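Local coordinates for protein putative tagatose-6-phosphate ketose/aldose isomerase (Escherichia coli, PDB 3C3J) that is a putative isomerase of the SIS-domain family, with two related alpha/beta domains in each chain of a two-chain assembly, at residues L271-D274 against E275-V278; A143-L146 against Y147-I151; G114-P117 against E118-A121. All blocks are in the same frame, centred on the assembly; numbering follows the deposited sequence.

Contact 1. Residues L271-D274 against E275-V278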
loop_
_atom_site.group_PDB
_atom_site.type_symbol
_atom_site.label_atom_id
_atom_site.label_comp_id
_atom_site.label_asym_id
_atom_site.label_seq_id
_atom_site.Cartn_x
_atom_site.Cartn_y
_atom_site.Cartn_z
ATOM N N LEU A 271 12.700 -12.159 -0.102
ATOM C CA LEU A 271 13.712 -11.185 -0.468
ATOM C C LEU A 271 14.931 -11.142 0.488
ATOM O O LEU A 271 15.986 -10.632 0.128
ATOM C CB LEU A 271 13.063 -9.816 -0.703
ATOM C CG LEU A 271 12.768 -8.939 0.482
ATOM C CD1 LEU A 271 14.033 -8.200 0.844
ATOM C CD2 LEU A 271 11.589 -7.975 0.160
ATOM N N VAL A 272 14.799 -11.667 1.700
ATOM C CA VAL A 272 15.906 -11.614 2.644
ATOM C C VAL A 272 17.068 -12.524 2.195
ATOM O O VAL A 272 16.918 -13.734 2.057
ATOM C CB VAL A 272 15.469 -11.986 4.071
ATOM C CG1 VAL A 272 16.659 -11.954 5.023
ATOM C CG2 VAL A 272 14.370 -11.042 4.569
ATOM N N ASP A 273 18.209 -11.912 1.924
ATOM C CA ASP A 273 19.420 -12.667 1.595
ATOM C C ASP A 273 20.569 -12.176 2.475
ATOM O O ASP A 273 20.369 -11.326 3.362
ATOM C CB ASP A 273 19.742 -12.572 0.094
ATOM C CG ASP A 273 20.080 -11.148 -0.384
ATOM O OD1 ASP A 273 20.517 -10.284 0.401
ATOM O OD2 ASP A 273 19.931 -10.888 -1.595
ATOM N N ASP A 274 21.772 -12.708 2.244
ATOM C CA ASP A 274 22.912 -12.376 3.100
ATOM C C ASP A 274 23.554 -11.011 2.791
ATOM O O ASP A 274 24.596 -10.681 3.343
ATOM C CB ASP A 274 23.963 -13.516 3.117
ATOM C CG ASP A 274 24.669 -13.714 1.784
ATOM O OD1 ASP A 274 24.477 -12.903 0.851
ATOM O OD2 ASP A 274 25.440 -14.711 1.669
ATOM N N GLU A 275 22.934 -10.242 1.896
ATOM C CA GLU A 275 23.293 -8.853 1.660
ATOM C C GLU A 275 22.137 -7.898 2.025
ATOM O O GLU A 275 22.116 -6.766 1.572
ATOM C CB GLU A 275 23.650 -8.660 0.207
ATOM C CG GLU A 275 24.855 -9.476 -0.234
ATOM C CD GLU A 275 25.093 -9.322 -1.712
ATOM O OE1 GLU A 275 24.175 -9.617 -2.518
ATOM O OE2 GLU A 275 26.188 -8.869 -2.080
ATOM N N THR A 276 21.201 -8.381 2.840
ATOM C CA THR A 276 20.018 -7.620 3.242
ATOM C C THR A 276 20.099 -7.169 4.688
ATOM O O THR A 276 20.377 -7.980 5.579
ATOM C CB THR A 276 18.719 -8.466 3.101
ATOM O OG1 THR A 276 18.565 -8.931 1.755
ATOM C CG2 THR A 276 17.480 -7.657 3.526
ATOM N N LEU A 277 19.844 -5.875 4.900
ATOM C CA LEU A 277 19.590 -5.286 6.207
ATOM C C LEU A 277 18.087 -5.234 6.419
ATOM O O LEU A 277 17.373 -4.702 5.583
ATOM C CB LEU A 277 20.101 -3.836 6.257
ATOM C CG LEU A 277 19.724 -2.939 7.456
ATOM C CD1 LEU A 277 20.198 -3.495 8.797
ATOM C CD2 LEU A 277 20.288 -1.542 7.258
ATOM N N VAL A 278 17.639 -5.727 7.558
ATOM C CA VAL A 278 16.240 -5.635 7.958
ATOM C C VAL A 278 16.159 -4.767 9.199
ATOM O O VAL A 278 16.845 -5.031 10.207
ATOM C CB VAL A 278 15.637 -7.024 8.274
ATOM C CG1 VAL A 278 14.180 -6.876 8.774
ATOM C CG2 VAL A 278 15.725 -7.966 7.027
HETATM O O HOH W 1 21.314 -9.150 -2.893
HETATM O O HOH W 2 23.090 -12.496 -1.799
#

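Contact 2. Residues A143-L146 against Y147-I151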
loop_
_atom_site.group_PDB
_atom_site.type_symbol
_atom_site.label_atom_id
_atom_site.label_comp_id
_atom_site.label_asym_id
_atom_site.label_seq_id
_atom_site.Cartn_x
_atom_site.Cartn_y
_atom_site.Cartn_z
ATOM N N ALA A 143 3.246 31.089 -1.216
ATOM C CA ALA A 143 2.975 31.537 -2.580
ATOM C C ALA A 143 2.455 30.401 -3.492
ATOM O O ALA A 143 2.115 30.655 -4.642
ATOM C CB ALA A 143 4.226 32.153 -3.173
ATOM N N GLY A 144 2.387 29.167 -2.986
ATOM C CA GLY A 144 1.913 28.048 -3.784
ATOM C C GLY A 144 0.427 28.079 -4.016
ATOM O O GLY A 144 -0.320 28.668 -3.261
ATOM N N ALA A 145 0.011 27.417 -5.090
ATOM C CA ALA A 145 -1.379 27.260 -5.487
ATOM C C ALA A 145 -2.264 26.707 -4.377
ATOM O O ALA A 145 -3.330 27.259 -4.126
ATOM C CB ALA A 145 -1.436 26.353 -6.711
ATOM N N LEU A 146 -1.819 25.654 -3.676
ATOM C CA LEU A 146 -2.631 25.096 -2.596
ATOM C C LEU A 146 -3.017 26.172 -1.595
ATOM O O LEU A 146 -4.201 26.308 -1.233
ATOM C CB LEU A 146 -1.906 23.957 -1.848
ATOM C CG LEU A 146 -1.902 22.540 -2.392
ATOM C CD1 LEU A 146 -1.128 21.579 -1.408
ATOM C CD2 LEU A 146 -3.316 22.050 -2.715
ATOM N N TYR A 147 -2.017 26.942 -1.144
ATOM C CA TYR A 147 -2.272 27.956 -0.138
ATOM C C TYR A 147 -3.144 29.077 -0.730
ATOM O O TYR A 147 -4.157 29.457 -0.171
ATOM C CB TYR A 147 -0.959 28.524 0.433
ATOM C CG TYR A 147 -1.187 29.316 1.691
ATOM C CD1 TYR A 147 -1.489 28.666 2.879
ATOM C CD2 TYR A 147 -1.139 30.716 1.690
ATOM C CE1 TYR A 147 -1.727 29.370 4.038
ATOM C CE2 TYR A 147 -1.378 31.441 2.858
ATOM C CZ TYR A 147 -1.667 30.749 4.020
ATOM O OH TYR A 147 -1.909 31.398 5.191
ATOM N N GLN A 148 -2.717 29.595 -1.865
ATOM C CA GLN A 148 -3.389 30.759 -2.477
ATOM C C GLN A 148 -4.830 30.453 -2.937
ATOM O O GLN A 148 -5.758 31.244 -2.680
ATOM C CB GLN A 148 -2.538 31.297 -3.612
ATOM C CG GLN A 148 -1.291 32.019 -3.133
ATOM C CD GLN A 148 -1.591 33.292 -2.345
ATOM O OE1 GLN A 148 -2.576 34.001 -2.610
ATOM N NE2 GLN A 148 -0.735 33.591 -1.382
ATOM N N ASN A 149 -5.041 29.291 -3.555
ATOM C CA ASN A 149 -6.400 28.936 -3.972
ATOM C C ASN A 149 -7.303 28.809 -2.766
ATOM O O ASN A 149 -8.458 29.222 -2.822
ATOM C CB ASN A 149 -6.419 27.657 -4.793
ATOM C CG ASN A 149 -5.726 27.813 -6.130
ATOM O OD1 ASN A 149 -5.667 28.910 -6.684
ATOM N ND2 ASN A 149 -5.180 26.722 -6.651
ATOM N N ALA A 150 -6.769 28.262 -1.672
ATOM C CA ALA A 150 -7.557 28.036 -0.456
ATOM C C ALA A 150 -7.994 29.334 0.192
ATOM O O ALA A 150 -9.140 29.475 0.608
ATOM C CB ALA A 150 -6.782 27.178 0.553
ATOM N N ILE A 151 -7.082 30.295 0.286
ATOM C CA ILE A 151 -7.392 31.544 0.978
ATOM C C ILE A 151 -8.363 32.381 0.129
ATOM O O ILE A 151 -9.140 33.177 0.663
ATOM C CB ILE A 151 -6.102 32.318 1.422
ATOM C CG1 ILE A 151 -5.267 32.757 0.231
ATOM C CG2 ILE A 151 -5.257 31.443 2.398
ATOM C CD1 ILE A 151 -3.979 33.463 0.652
#

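Contact 3. Residues G114-P117 against E118-A121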
loop_
_atom_site.group_PDB
_atom_site.type_symbol
_atom_site.label_atom_id
_atom_site.label_comp_id
_atom_site.label_asym_id
_atom_site.label_seq_id
_atom_site.Cartn_x
_atom_site.Cartn_y
_atom_site.Cartn_z
ATOM N N GLY A 114 3.164 23.213 -2.802
ATOM C CA GLY A 114 1.789 23.600 -3.078
ATOM C C GLY A 114 1.533 23.769 -4.567
ATOM O O GLY A 114 0.446 24.174 -4.977
ATOM N N ASN A 115 2.542 23.427 -5.362
ATOM C CA ASN A 115 2.529 23.644 -6.794
ATOM C C ASN A 115 2.598 22.343 -7.626
ATOM O O ASN A 115 2.530 22.396 -8.859
ATOM C CB ASN A 115 3.716 24.537 -7.185
ATOM C CG ASN A 115 3.553 25.987 -6.772
ATOM O OD1 ASN A 115 4.552 26.642 -6.451
ATOM N ND2 ASN A 115 2.324 26.506 -6.784
ATOM N N SER A 116 2.748 21.192 -6.980
ATOM C CA SER A 116 2.688 19.890 -7.661
ATOM C C SER A 116 1.421 19.861 -8.527
ATOM O O SER A 116 0.326 20.124 -8.002
ATOM C CB SER A 116 2.626 18.768 -6.633
ATOM O OG SER A 116 2.000 17.614 -7.157
ATOM N N PRO A 117 1.565 19.606 -9.859
ATOM C CA PRO A 117 0.368 19.564 -10.684
ATOM C C PRO A 117 -0.700 18.624 -10.118
ATOM O O PRO A 117 -1.878 18.918 -10.218
ATOM C CB PRO A 117 0.889 19.039 -12.028
ATOM C CG PRO A 117 2.320 19.483 -12.077
ATOM C CD PRO A 117 2.783 19.357 -10.655
ATOM N N GLU A 118 -0.291 17.505 -9.529
ATOM C CA GLU A 118 -1.247 16.562 -8.954
ATOM C C GLU A 118 -1.969 17.135 -7.748
ATOM O O GLU A 118 -3.140 16.817 -7.529
ATOM C CB GLU A 118 -0.566 15.259 -8.568
ATOM C CG GLU A 118 0.093 14.604 -9.747
ATOM C CD GLU A 118 1.594 14.761 -9.730
ATOM O OE1 GLU A 118 2.149 15.888 -9.487
ATOM O OE2 GLU A 118 2.205 13.718 -9.975
ATOM N N SER A 119 -1.284 17.962 -6.962
ATOM C CA SER A 119 -1.928 18.581 -5.787
ATOM C C SER A 119 -3.106 19.468 -6.215
ATOM O O SER A 119 -4.222 19.350 -5.685
ATOM C CB SER A 119 -0.910 19.394 -4.956
ATOM O OG SER A 119 0.040 18.512 -4.355
ATOM N N VAL A 120 -2.859 20.338 -7.179
ATOM C CA VAL A 120 -3.875 21.252 -7.677
ATOM C C VAL A 120 -4.972 20.497 -8.421
ATOM O O VAL A 120 -6.160 20.763 -8.244
ATOM C CB VAL A 120 -3.226 22.337 -8.585
ATOM C CG1 VAL A 120 -4.291 23.270 -9.133
ATOM C CG2 VAL A 120 -2.161 23.138 -7.783
ATOM N N ALA A 121 -4.571 19.534 -9.231
ATOM C CA ALA A 121 -5.515 18.683 -9.954
ATOM C C ALA A 121 -6.433 17.905 -9.002
ATOM O O ALA A 121 -7.615 17.830 -9.257
ATOM C CB ALA A 121 -4.772 17.750 -10.889
HETATM O O HOH W 3 2.325 20.550 -3.815
HETATM O O HOH W 4 0.518 15.916 -5.024
#

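Contact 1. Residues L271-D274 against E275-V278
D273 meets both E275 and T276 through one carboxylate oxygen, OD1, the tightly packed part of this local turn. The backbone N of E275 reaches D273 OD1 at 2.8 Å, and the hydroxyl OG1 of T276 donates to the same D273 OD1 at 2.7 Å. The two donors come from opposite faces of the carboxylate, the hydroxyl lying 65° out of its plane, so OD1 is gripped from both sides. The torsion behind this is chi1 of D273 (64°), which sets CG between backbone N and carbonyl carbon and folds OD1 over the following residues. The bond from E275 N closes an Asx turn. Superimposed on it is a type I beta turn, D273 to T276, in which T276 N donates to D273 O at 3.1 Å from above the carbonyl plane. Together they turn the chain sharply just ahead of strand 276-281, the central strand of the second five-stranded parallel sheet. On the inner side, V272 CG2 meets V278 CG2 at 4.2 Å, the two side chains crossing at about a right angle, while L271 packs on L247 of the second subunit. The outer side is looser and wet. There D273 OD2 and E275 OE1 stand 4.5 Å apart, like charges joined through a water that donates to both. A second water donates to D274 OD1 and, at 3.2 Å, to E275 OE1, which probably softens the repulsion among the three acids. E275 OE2 turns to a salt bridge with K225.

Contact 2. Residues A143-L146 against Y147-I151
Two side chains of Y147-I151, N149 and Q148, owe their fit against A143-L146 to their first torsions. The helix backbone brings N149 CB to A145 O (3.2 Å), and chi1 (-67°), with CG beside the backbone N, lays the amide alongside that carbonyl. In Q148 a similar chi1 (-72°) brings CG to 3.5 Å from G144 O, beside the carbonyl, and a bend at chi2 turns the amide beyond it. All of this belongs to the first turns of helix 145-151, the connection between strands 133-139 and 159-160 in a beta-alpha-beta unit of the first parallel sheet. G144 is the N-cap residue. Its O accepts the first i to i+4 bond, from Q148 N at 2.9 Å, nearly straight at the hydrogen and close to the line of the C=O. The next, from N149 N to A145 O, is shorter at 2.7 Å, with the donor slightly tilted from the carbonyl plane. The third is longer: A150 N stands 3.3 Å from L146 O and lies well above that carbonyl plane. The polar end of Q148 is held just outside, NE2 donating to the backbone O of E142 and folding the side chain back over the approach to the helix. L146 and A150 turn to the interior, both touching P137 of strand 133-139, and L146 also touches V123 of helix 117-129. One turn on from Y147, I151 CG2 lies 3.9 Å above one face of its ring, toward the rim. At the A145 carbonyl, N149 ND2 lies 3.2 Å from A145 O, but its angle is too poor for a hydrogen bond.

Contact 3. Residues G114-P117 against E118-A121
The N-terminus of helix 117-129, following the loop that leaves strand 105-111 of the first parallel sheet, is capped here by S116. This N-cap serine meets E118 and S119 through its hydroxyl. With OG anti to the backbone N (chi1 154°), S116 leans over the first turn, and its OG donates to E118 OE1 at 2.9 Å, meeting that oxygen from above the carboxylate plane. The same S116 OG accepts the capping bond from S119 N, a weak one at 3.3 Å. To reach back, E118 bends at chi2 (105°), away from a staggered value, and its side chain runs beside the P117 ring, with OE1 3.7 Å from P117 CD. The S119 hydroxyl turns toward the cap as well, but water makes the link: one water accepts from S116 N and bonds to S119 OG, while another donates to S116 OG and lies 2.7 Å from S119 OG. The return half of a capping box is thus bridged by solvent and not made directly. Behind the cap the regular helix begins. V120 N donates to S116 O at 3.3 Å, nearly straight, and A121 N donates to P117 O at 2.9 Å. V120 CG2 touches both S116 O (3.9 Å) and G114 O (4.0 Å). E118 also packs against T88, T89 and V92 of helix 88-93, and against H266 of the second subunit. By taking the proton of S116 OG, E118 probably orients the hydroxyl, leaving its acceptor side to S119 N and the water, and so probably helps to stabilise the helix end despite the weak capping bond.

Along the chain the order is contact 3, contact 2, contact 1. Contacts 3 and 2 lie in the first SIS domain, centres about 10 Å apart, contact 3 at the N-terminal end of helix 117-129 and contact 2 along the short helix 145-151; these helices follow the neighbouring parallel strands 105-111 and 133-139. They touch directly: G114 O of contact 3 probably accepts from L146 N of contact 2 at 3.0 Å, tying the loop before one helix to the first turn of the next. Contact 1 stands apart in the second SIS domain, leading into strand 276-281, its centre about 44 Å from that of contact 2. Both sheets share strand order 2-1-3-4-5, consistent with two copies of one fold.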